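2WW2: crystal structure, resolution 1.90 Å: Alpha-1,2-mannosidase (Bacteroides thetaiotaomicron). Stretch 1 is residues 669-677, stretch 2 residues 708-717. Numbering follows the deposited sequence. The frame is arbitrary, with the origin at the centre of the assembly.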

# COMPACT_ATOMS: atom_id res chain seq x y z
N GLY A 669 -45.46 25.81 8.39
CA GLY A 669 -44.84 27.10 8.12
C GLY A 669 -43.67 27.43 9.01
O GLY A 669 -43.30 28.58 9.10
N LYS A 670 -43.07 26.43 9.66
CA LYS A 670 -41.89 26.69 10.48
C LYS A 670 -40.64 26.64 9.63
O LYS A 670 -40.50 25.76 8.78
CB LYS A 670 -41.76 25.68 11.62
CG LYS A 670 -43.00 25.51 12.47
CD LYS A 670 -43.39 26.80 13.19
CE LYS A 670 -44.61 26.55 14.09
NZ LYS A 670 -45.20 27.82 14.59
N ASN A 671 -39.73 27.58 9.85
CA ASN A 671 -38.46 27.61 9.13
C ASN A 671 -37.30 27.59 10.11
O ASN A 671 -37.32 28.31 11.12
CB ASN A 671 -38.38 28.88 8.28
CG ASN A 671 -39.54 28.99 7.32
OD1 ASN A 671 -39.78 28.09 6.53
ND2 ASN A 671 -40.27 30.09 7.39
N PHE A 672 -36.30 26.76 9.84
CA PHE A 672 -35.11 26.77 10.67
C PHE A 672 -33.93 27.19 9.83
O PHE A 672 -33.66 26.59 8.78
CB PHE A 672 -34.85 25.40 11.31
CG PHE A 672 -33.80 25.46 12.40
CD1 PHE A 672 -34.17 25.64 13.71
CD2 PHE A 672 -32.45 25.38 12.09
CE1 PHE A 672 -33.22 25.73 14.72
CE2 PHE A 672 -31.49 25.46 13.09
CZ PHE A 672 -31.88 25.64 14.41
N VAL A 673 -33.22 28.22 10.28
CA VAL A 673 -32.06 28.73 9.55
C VAL A 673 -30.74 28.36 10.23
O VAL A 673 -30.59 28.58 11.43
CB VAL A 673 -32.13 30.25 9.42
CG1 VAL A 673 -30.79 30.84 8.89
CG2 VAL A 673 -33.32 30.65 8.54
N VAL A 674 -29.80 27.81 9.47
CA VAL A 674 -28.43 27.72 9.96
C VAL A 674 -27.66 28.82 9.25
O VAL A 674 -27.43 28.74 8.04
CB VAL A 674 -27.75 26.35 9.68
CG1 VAL A 674 -26.29 26.36 10.17
CG2 VAL A 674 -28.52 25.20 10.32
N SER A 675 -27.32 29.89 9.96
CA SER A 675 -26.54 30.94 9.31
C SER A 675 -25.07 30.94 9.73
O SER A 675 -24.73 30.71 10.90
CB SER A 675 -27.19 32.32 9.49
OG SER A 675 -27.07 32.75 10.82
N ALA A 676 -24.19 31.18 8.77
CA ALA A 676 -22.76 31.16 8.99
C ALA A 676 -22.19 32.26 8.10
O ALA A 676 -21.53 32.00 7.09
CB ALA A 676 -22.18 29.78 8.61
N ALA A 677 -22.48 33.51 8.48
CA ALA A 677 -22.26 34.64 7.59
C ALA A 677 -20.81 34.78 7.16
O ALA A 677 -20.53 35.25 6.06
CB ALA A 677 -22.78 35.95 8.22
N GLN A 708 -39.53 23.24 15.50
CA GLN A 708 -40.26 24.41 15.99
C GLN A 708 -39.84 25.68 15.24
O GLN A 708 -40.47 26.74 15.40
CB GLN A 708 -40.07 24.59 17.49
CG GLN A 708 -38.67 24.98 17.90
CD GLN A 708 -38.54 25.05 19.40
OE1 GLN A 708 -39.40 24.55 20.12
NE2 GLN A 708 -37.46 25.68 19.89
N GLY A 709 -38.79 25.56 14.44
CA GLY A 709 -38.28 26.67 13.67
C GLY A 709 -37.41 27.57 14.53
O GLY A 709 -37.44 27.50 15.77
N GLY A 710 -36.62 28.41 13.89
CA GLY A 710 -35.73 29.31 14.62
C GLY A 710 -34.44 29.50 13.85
O GLY A 710 -34.43 29.44 12.62
N GLU A 711 -33.35 29.70 14.58
CA GLU A 711 -32.07 29.99 13.93
C GLU A 711 -30.88 29.57 14.77
O GLU A 711 -30.80 29.89 15.96
CB GLU A 711 -31.96 31.49 13.60
CG GLU A 711 -30.63 31.85 12.91
CD GLU A 711 -30.64 33.24 12.29
OE1 GLU A 711 -31.73 33.83 12.13
OE2 GLU A 711 -29.55 33.76 11.95
N LEU A 712 -29.96 28.85 14.13
CA LEU A 712 -28.64 28.61 14.68
C LEU A 712 -27.67 29.54 13.97
O LEU A 712 -27.41 29.38 12.77
CB LEU A 712 -28.24 27.15 14.44
CG LEU A 712 -26.90 26.73 15.04
CD1 LEU A 712 -26.89 26.89 16.59
CD2 LEU A 712 -26.55 25.29 14.59
N ASN A 713 -27.14 30.51 14.71
CA ASN A 713 -26.26 31.56 14.17
C ASN A 713 -24.81 31.27 14.54
O ASN A 713 -24.43 31.42 15.70
CB ASN A 713 -26.70 32.93 14.71
CG ASN A 713 -25.80 34.09 14.25
OD1 ASN A 713 -24.81 33.91 13.56
ND2 ASN A 713 -26.16 35.29 14.66
N LEU A 714 -24.01 30.86 13.55
CA LEU A 714 -22.64 30.45 13.82
C LEU A 714 -21.64 31.53 13.42
O LEU A 714 -21.77 32.14 12.35
CB LEU A 714 -22.32 29.16 13.06
CG LEU A 714 -23.28 28.00 13.26
CD1 LEU A 714 -22.91 26.83 12.33
CD2 LEU A 714 -23.24 27.56 14.71
N SER A 715 -20.64 31.76 14.28
CA SER A 715 -19.50 32.62 13.96
C SER A 715 -18.35 31.71 13.57
O SER A 715 -17.82 30.99 14.43
CB SER A 715 -19.10 33.45 15.18
OG SER A 715 -20.17 34.28 15.60
N MET A 716 -17.99 31.71 12.29
CA MET A 716 -16.99 30.78 11.77
C MET A 716 -15.60 31.41 11.88
O MET A 716 -15.47 32.63 11.80
CB MET A 716 -17.28 30.41 10.31
CG MET A 716 -18.70 29.93 10.05
SD MET A 716 -19.17 28.49 11.03
CE MET A 716 -18.03 27.24 10.41
N ASP A 717 -14.58 30.58 12.06
CA ASP A 717 -13.22 31.07 12.28
C ASP A 717 -12.23 30.14 11.59
O ASP A 717 -12.56 28.99 11.30
CB ASP A 717 -12.93 31.12 13.79
CG ASP A 717 -11.82 32.10 14.14
OD1 ASP A 717 -11.19 32.66 13.22
OD2 ASP A 717 -11.58 32.29 15.35
O HOH W 1 -42.85 27.02 16.85
O HOH W 2 -23.90 33.96 10.97

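Gly 709, just after a helix, leads into the second strand of this parallel pair, which begins at Gly 710, and the ring of Phe 672 lies with one face over Gly 710 C and Glu 711 N. Both glycines have positive phi. A side chain on Gly 709 would clash with Asn 671 O, and one on Gly 710 would jam against the carbonyl of Gly 709. The strands run 8° apart, joined by a ladder of backbone hydrogen bonds: Gly 710 N to Asn 671 O, Val 673 N to Gly 710 O, Leu 712 N to Val 673 O, Ser 675 N to Leu 712 O and Leu 714 N to Ser 675 O, all 2.8-2.9 Å. Phe 672, Val 674 and Leu 712 share the buried face, where Phe 672 CE2 meets Leu 712 CB at 3.9 Å and Val 674 CG1 meets Leu 714 CD1 at 4.0 Å. Further along, Ala 676 CB packs against Met 716 CG at 3.8 Å. The face carrying Val 673, Ser 675, Glu 711 and Asn 713 is partly exposed and more polar; there the extended Glu 711 (chi1 and chi2 both t) accepts a hydrogen bond at OE2 from Ser 675 OG, 2.9 Å away. At the far end, one water donates to Asn 713 OD1 and Leu 714 O and accepts from Ala 677 N.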